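Local coordinates for oligopeptide ABC transporter, periplasmic oligopeptide-binding protein, putative (PDB 5IPW) that probably binds oligopeptides in the periplasm and hands them to a membrane-bound ABC transporter for uptake, at residues A[603-608]-A[627-632]; A[57-62]-A[271-276]. All blocks are in the same frame, centred on the assembly; numbering follows the deposited sequence.

In the fold
Interaction 2 comes first along the chain: residues 57-62, in the loop leading into strand 62-67, meet 271-276, which lead into strand 276-281, so a loop of 208 residues is closed before interaction 1 begins. Interaction 1 is local and C-terminal, pairing 603-608 with 627-632 across only 18 residues. The two loops follow in series and neither nest nor cross. In space, however, their centres lie about 9 Å apart and they touch: Tyr273 packs on the backbone oxygens of Gln628 and Phe629, and Phe630 reaches Gln58. The C-terminal tail is thereby tied both to strand 326-333, through 603-608, and to the loops that lead into strands 62-67 and 276-281.

Interaction 1: residues A[603-608]-A[627-632]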
loop_
_atom_site.group_PDB
_atom_site.type_symbol
_atom_site.label_atom_id
_atom_site.label_comp_id
_atom_site.label_asym_id
_atom_site.label_seq_id
_atom_site.Cartn_x
_atom_site.Cartn_y
_atom_site.Cartn_z
ATOM N N ASN A 603 -3.964 -26.700 -2.436
ATOM C CA ASN A 603 -4.671 -26.984 -3.676
ATOM C C ASN A 603 -6.188 -26.978 -3.541
ATOM O O ASN A 603 -6.887 -26.797 -4.537
ATOM C CB ASN A 603 -4.219 -28.329 -4.247
ATOM C CG ASN A 603 -2.782 -28.302 -4.704
ATOM O OD1 ASN A 603 -2.256 -27.252 -5.062
ATOM N ND2 ASN A 603 -2.133 -29.456 -4.684
ATOM N N ASN A 604 -6.689 -27.184 -2.323
ATOM C CA ASN A 604 -8.130 -27.166 -2.075
ATOM C C ASN A 604 -8.603 -25.843 -1.460
ATOM O O ASN A 604 -9.743 -25.730 -0.999
ATOM C CB ASN A 604 -8.537 -28.349 -1.195
ATOM C CG ASN A 604 -8.071 -28.211 0.244
ATOM O OD1 ASN A 604 -7.027 -27.608 0.529
ATOM N ND2 ASN A 604 -8.850 -28.779 1.169
ATOM N N PHE A 605 -7.708 -24.856 -1.460
ATOM C CA PHE A 605 -7.994 -23.529 -0.955
ATOM C C PHE A 605 -8.107 -22.591 -2.152
ATOM O O PHE A 605 -7.123 -22.341 -2.856
ATOM C CB PHE A 605 -6.893 -23.065 -0.006
ATOM C CG PHE A 605 -7.293 -21.894 0.838
ATOM C CD1 PHE A 605 -7.172 -20.605 0.356
ATOM C CD2 PHE A 605 -7.816 -22.090 2.109
ATOM C CE1 PHE A 605 -7.552 -19.525 1.131
ATOM C CE2 PHE A 605 -8.191 -21.019 2.894
ATOM C CZ PHE A 605 -8.057 -19.731 2.404
ATOM N N ARG A 606 -9.307 -22.066 -2.369
ATOM C CA ARG A 606 -9.676 -21.504 -3.657
ATOM C C ARG A 606 -10.086 -20.047 -3.593
ATOM O O ARG A 606 -10.143 -19.463 -2.512
ATOM C CB ARG A 606 -10.793 -22.357 -4.252
ATOM C CG ARG A 606 -10.296 -23.697 -4.760
ATOM C CD ARG A 606 -9.461 -23.491 -6.010
ATOM N NE ARG A 606 -8.216 -24.236 -5.978
ATOM C CZ ARG A 606 -7.258 -24.150 -6.900
ATOM N NH1 ARG A 606 -7.380 -23.338 -7.944
ATOM N NH2 ARG A 606 -6.160 -24.890 -6.776
ATOM N N ASN A 607 -10.353 -19.472 -4.770
ATOM C CA ASN A 607 -10.690 -18.049 -4.936
ATOM C C ASN A 607 -9.536 -17.130 -4.536
ATOM O O ASN A 607 -9.753 -15.974 -4.165
ATOM C CB ASN A 607 -11.987 -17.671 -4.182
ATOM C CG ASN A 607 -13.260 -18.014 -4.962
ATOM O OD1 ASN A 607 -13.234 -18.292 -6.152
ATOM N ND2 ASN A 607 -14.381 -17.980 -4.275
ATOM N N VAL A 608 -8.312 -17.647 -4.628
ATOM C CA VAL A 608 -7.110 -16.855 -4.375
ATOM C C VAL A 608 -6.525 -16.463 -5.728
ATOM O O VAL A 608 -6.266 -17.336 -6.549
ATOM C CB VAL A 608 -6.043 -17.644 -3.583
ATOM C CG1 VAL A 608 -4.887 -16.739 -3.199
ATOM C CG2 VAL A 608 -6.640 -18.260 -2.321
ATOM N N MET A 627 -12.571 -12.426 2.094
ATOM C CA MET A 627 -13.930 -12.776 2.490
ATOM C C MET A 627 -14.555 -13.815 1.549
ATOM O O MET A 627 -15.451 -14.550 1.959
ATOM C CB MET A 627 -14.817 -11.523 2.609
ATOM C CG MET A 627 -15.242 -10.875 1.291
ATOM S SD MET A 627 -15.980 -9.224 1.507
ATOM C CE MET A 627 -17.544 -9.620 0.805
ATOM N N GLN A 628 -14.077 -13.882 0.303
ATOM C CA GLN A 628 -14.594 -14.858 -0.679
ATOM C C GLN A 628 -13.640 -16.012 -0.982
ATOM O O GLN A 628 -13.864 -16.771 -1.928
ATOM C CB GLN A 628 -15.053 -14.173 -1.994
ATOM C CG GLN A 628 -14.043 -13.305 -2.722
ATOM C CD GLN A 628 -13.039 -14.082 -3.542
ATOM O OE1 GLN A 628 -13.404 -14.808 -4.462
ATOM N NE2 GLN A 628 -11.757 -13.920 -3.221
ATOM N N PHE A 629 -12.586 -16.155 -0.185
ATOM C CA PHE A 629 -11.767 -17.371 -0.228
ATOM C C PHE A 629 -12.622 -18.506 0.272
ATOM O O PHE A 629 -13.494 -18.293 1.110
ATOM C CB PHE A 629 -10.554 -17.278 0.692
ATOM C CG PHE A 629 -9.508 -16.278 0.270
ATOM C CD1 PHE A 629 -9.530 -15.666 -0.976
ATOM C CD2 PHE A 629 -8.458 -15.996 1.127
ATOM C CE1 PHE A 629 -8.546 -14.759 -1.340
ATOM C CE2 PHE A 629 -7.458 -15.109 0.764
ATOM C CZ PHE A 629 -7.508 -14.478 -0.466
ATOM N N PHE A 630 -12.381 -19.709 -0.233
ATOM C CA PHE A 630 -13.034 -20.891 0.319
ATOM C C PHE A 630 -12.183 -22.148 0.274
ATOM O O PHE A 630 -11.196 -22.219 -0.451
ATOM C CB PHE A 630 -14.385 -21.146 -0.362
ATOM C CG PHE A 630 -14.294 -21.777 -1.737
ATOM C CD1 PHE A 630 -14.009 -21.008 -2.852
ATOM C CD2 PHE A 630 -14.559 -23.123 -1.916
ATOM C CE1 PHE A 630 -13.965 -21.574 -4.117
ATOM C CE2 PHE A 630 -14.514 -23.696 -3.178
ATOM C CZ PHE A 630 -14.212 -22.919 -4.281
ATOM N N ILE A 631 -12.608 -23.129 1.065
ATOM C CA ILE A 631 -12.001 -24.449 1.119
ATOM C C ILE A 631 -12.959 -25.449 0.487
ATOM O O ILE A 631 -14.124 -25.535 0.879
ATOM C CB ILE A 631 -11.736 -24.871 2.589
ATOM C CG1 ILE A 631 -10.746 -23.913 3.243
ATOM C CG2 ILE A 631 -11.190 -26.291 2.675
ATOM C CD1 ILE A 631 -10.889 -23.844 4.746
ATOM N N GLU A 632 -12.461 -26.232 -0.462
ATOM C CA GLU A 632 -13.294 -27.233 -1.122
ATOM C C GLU A 632 -13.891 -28.194 -0.102
ATOM O O GLU A 632 -13.223 -28.582 0.845
ATOM C CB GLU A 632 -12.482 -28.003 -2.157
ATOM C CG GLU A 632 -12.101 -27.148 -3.350
ATOM C CD GLU A 632 -11.185 -27.841 -4.335
ATOM O OE1 GLU A 632 -10.594 -28.887 -3.994
ATOM O OE2 GLU A 632 -11.041 -27.313 -5.461
HETATM O O HOH W 1 -11.135 -30.519 0.203
#
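Phe605 and Arg606 pair with Ile631 and Phe630 in a short two-stranded antiparallel ladder, which secures the C-terminal tail to the chain that has just left strand 599-602. Three backbone bonds carry it: Arg606 N to Phe630 O (2.7 Å), Phe630 N to Arg606 O, and Glu632 N to Asn604 O (2.8 Å). Arg606 and Phe630 form the hydrogen-bonded pair, Phe605 and Ile631 the non-hydrogen-bonded one.

On the side of Phe605 and Ile631 the packing is apolar. The Phe605 ring meets CG1 of Ile631 through CD2 at 3.6 Å, while CE1 touches CD2 of Phe629. Val608 CG2 sits over the centre of the Phe629 ring, a CH-pi contact. Met299, of strand 299-300, touches both phenylalanines, which are buried, while Ile631 keeps some exposure. The ladder is a small sheet of its own, set beside the mixed sheet of 599-602 and 326-333; Val608 packs on Leu329 and Trp331 of the latter strand.

The other side is mixed. CB of Arg606 lies over the Phe630 ring, 3.7 Å from its centroid, while its guanidinium turns back to grip Asn603 O with NE and NH2 together. NH1 makes a salt bridge to Glu54; Glu632 OE2 is a further negative charge nearby, too far from NE for a salt bridge.

Beyond the ladder, Asn607 leaves strand geometry with positive phi (64°), which asparagine tolerates well. Two amides then exchange bonds with main chain: Asn607 ND2 gives to Gln628 O (2.7 Å), and Gln628 NE2 to Asn607 O (3.0 Å) as well as to Met625 O. Their carbonyl ends accept from 53-55, Asn607 OD1 from the backbone N of Glu54 and Lys55, Gln628 OE1 from Val53 N. At the far end, a water accepts from Asn604 ND2 and donates to Glu632 O.

Interaction 2: residues A[57-62]-A[271-276]; sequences GQFGGT and LPYIDY
Tyr273 has more surface buried here than any other residue, and its ring is laid against the backbone of Gly57. The glycine CA stands over one face, offset toward the rim and 3.6 Å from the ring centroid; Leu271 CD2 covers the centre of the opposite face. A glycine suits this place, since a beta carbon here would run up against the ring at CE2. Gly57 N also donates to Tyr273 OH, although the hydroxyl's position is less certain; the hydroxyl also bonds Asp265.

The backbone oxygen of the same tyrosine receives Gly60 N at 3.0 Å, in a nearly straight bond (169°). Phe59 lies next to this bond, with CG anti to its own carbonyl carbon (chi1 -78°). The edge of its ring meets two carbonyl oxygens: CE1 is 3.6 Å from Pro272 O, and CD1 is at the same distance from Tyr273 O. Ring C-H groups carry a slight positive charge, which makes such an edge a fitting neighbour for oxygen.

Gly60 and Gly61 have backbone angles at which a side chain would strike the preceding carbonyl oxygen, and this calls for glycine at both. Asp275 lies beside them, its OD2 3.4 Å from Gly60 CA. Gly61 O accepts from Tyr276 N (3.2 Å) and, weakly, from Asp275 N. The first of these bonds leads into the parallel bridge of Thr62 with Tyr276, where Thr62 OG1 packs on Tyr276 CB.

From this bridge strands 62-67 and 276-281 run on as parallel neighbours in a mixed four-stranded sheet. Strand 252-257, next to 276-281, supplies Arg257 for a salt bridge with Asp275 and Glu256 for Tyr276 OH, while Met26 of helix 25-32 touches Asp275 and Tyr276.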
loop_
_atom_site.group_PDB
_atom_site.type_symbol
_atom_site.label_atom_id
_atom_site.label_comp_id
_atom_site.label_asym_id
_atom_site.label_seq_id
_atom_site.Cartn_x
_atom_site.Cartn_y
_atom_site.Cartn_z
ATOM N N GLY A 57 -18.166 -20.367 -4.257
ATOM C CA GLY A 57 -17.555 -21.181 -3.207
ATOM C C GLY A 57 -18.514 -22.043 -2.413
ATOM O O GLY A 57 -19.717 -22.004 -2.622
ATOM N N GLN A 58 -17.953 -22.827 -1.495
ATOM C CA GLN A 58 -18.707 -23.715 -0.611
ATOM C C GLN A 58 -18.440 -23.314 0.819
ATOM O O GLN A 58 -17.344 -22.855 1.151
ATOM C CB GLN A 58 -18.280 -25.164 -0.800
ATOM C CG GLN A 58 -18.610 -25.726 -2.166
ATOM C CD GLN A 58 -18.000 -27.095 -2.390
ATOM O OE1 GLN A 58 -16.783 -27.232 -2.494
ATOM N NE2 GLN A 58 -18.845 -28.118 -2.472
ATOM N N PHE A 59 -19.450 -23.490 1.661
ATOM C CA PHE A 59 -19.364 -23.091 3.056
ATOM C C PHE A 59 -18.617 -24.137 3.873
ATOM O O PHE A 59 -18.794 -25.344 3.671
ATOM C CB PHE A 59 -20.760 -22.940 3.658
ATOM C CG PHE A 59 -21.454 -21.675 3.283
ATOM C CD1 PHE A 59 -20.911 -20.450 3.632
ATOM C CD2 PHE A 59 -22.679 -21.706 2.620
ATOM C CE1 PHE A 59 -21.555 -19.273 3.300
ATOM C CE2 PHE A 59 -23.330 -20.534 2.285
ATOM C CZ PHE A 59 -22.771 -19.314 2.632
ATOM N N GLY A 60 -17.799 -23.659 4.802
ATOM C CA GLY A 60 -17.249 -24.490 5.851
ATOM C C GLY A 60 -15.769 -24.306 6.038
ATOM O O GLY A 60 -15.149 -23.475 5.376
ATOM N N GLY A 61 -15.217 -25.081 6.972
ATOM C CA GLY A 61 -13.777 -25.243 7.107
ATOM C C GLY A 61 -13.112 -24.318 8.098
ATOM O O GLY A 61 -13.695 -23.321 8.541
ATOM N N THR A 62 -11.880 -24.676 8.453
ATOM C CA THR A 62 -11.037 -23.862 9.310
ATOM C C THR A 62 -9.757 -23.579 8.552
ATOM O O THR A 62 -9.036 -24.491 8.157
ATOM C CB THR A 62 -10.718 -24.541 10.662
ATOM O OG1 THR A 62 -11.930 -24.736 11.405
ATOM C CG2 THR A 62 -9.786 -23.680 11.503
ATOM N N LEU A 271 -21.460 -14.296 2.926
ATOM C CA LEU A 271 -20.049 -14.492 3.180
ATOM C C LEU A 271 -19.749 -14.296 4.674
ATOM O O LEU A 271 -20.594 -13.796 5.418
ATOM C CB LEU A 271 -19.236 -13.521 2.310
ATOM C CG LEU A 271 -19.411 -13.738 0.808
ATOM C CD1 LEU A 271 -18.810 -12.583 0.031
ATOM C CD2 LEU A 271 -18.788 -15.052 0.362
ATOM N N PRO A 272 -18.555 -14.719 5.122
ATOM C CA PRO A 272 -17.519 -15.441 4.364
ATOM C C PRO A 272 -17.903 -16.876 4.077
ATOM O O PRO A 272 -18.854 -17.373 4.637
ATOM C CB PRO A 272 -16.301 -15.399 5.294
ATOM C CG PRO A 272 -16.871 -15.231 6.656
ATOM C CD PRO A 272 -18.110 -14.395 6.488
ATOM N N TYR A 273 -17.170 -17.538 3.199
ATOM C CA TYR A 273 -17.377 -18.960 2.984
ATOM C C TYR A 273 -16.829 -19.754 4.167
ATOM O O TYR A 273 -17.447 -20.699 4.646
ATOM C CB TYR A 273 -16.637 -19.402 1.741
ATOM C CG TYR A 273 -17.205 -18.908 0.427
ATOM C CD1 TYR A 273 -18.495 -19.229 0.040
ATOM C CD2 TYR A 273 -16.426 -18.175 -0.449
ATOM C CE1 TYR A 273 -18.998 -18.808 -1.180
ATOM C CE2 TYR A 273 -16.915 -17.760 -1.664
ATOM C CZ TYR A 273 -18.204 -18.069 -2.016
ATOM O OH TYR A 273 -18.669 -17.666 -3.235
ATOM N N ILE A 274 -15.666 -19.326 4.640
ATOM C CA ILE A 274 -14.926 -20.020 5.681
ATOM C C ILE A 274 -15.510 -19.727 7.070
ATOM O O ILE A 274 -15.779 -18.574 7.410
ATOM C CB ILE A 274 -13.436 -19.633 5.592
ATOM C CG1 ILE A 274 -12.892 -20.074 4.228
ATOM C CG2 ILE A 274 -12.641 -20.266 6.727
ATOM C CD1 ILE A 274 -11.551 -19.482 3.880
ATOM N N ASP A 275 -15.709 -20.782 7.859
ATOM C CA ASP A 275 -16.348 -20.671 9.172
ATOM C C ASP A 275 -15.400 -20.101 10.230
ATOM O O ASP A 275 -15.790 -19.245 11.037
ATOM C CB ASP A 275 -16.847 -22.041 9.637
ATOM C CG ASP A 275 -18.117 -22.496 8.926
ATOM O OD1 ASP A 275 -18.847 -21.652 8.358
ATOM O OD2 ASP A 275 -18.408 -23.715 8.968
ATOM N N TYR A 276 -14.170 -20.598 10.235
ATOM C CA TYR A 276 -13.177 -20.205 11.223
ATOM C C TYR A 276 -11.822 -20.004 10.581
ATOM O O TYR A 276 -11.479 -20.698 9.622
ATOM C CB TYR A 276 -13.025 -21.292 12.283
ATOM C CG TYR A 276 -14.263 -21.548 13.088
ATOM C CD1 TYR A 276 -14.526 -20.822 14.238
ATOM C CD2 TYR A 276 -15.151 -22.527 12.716
ATOM C CE1 TYR A 276 -15.662 -21.060 14.989
ATOM C CE2 TYR A 276 -16.288 -22.781 13.454
ATOM C CZ TYR A 276 -16.542 -22.040 14.589
ATOM O OH TYR A 276 -17.687 -22.285 15.317
#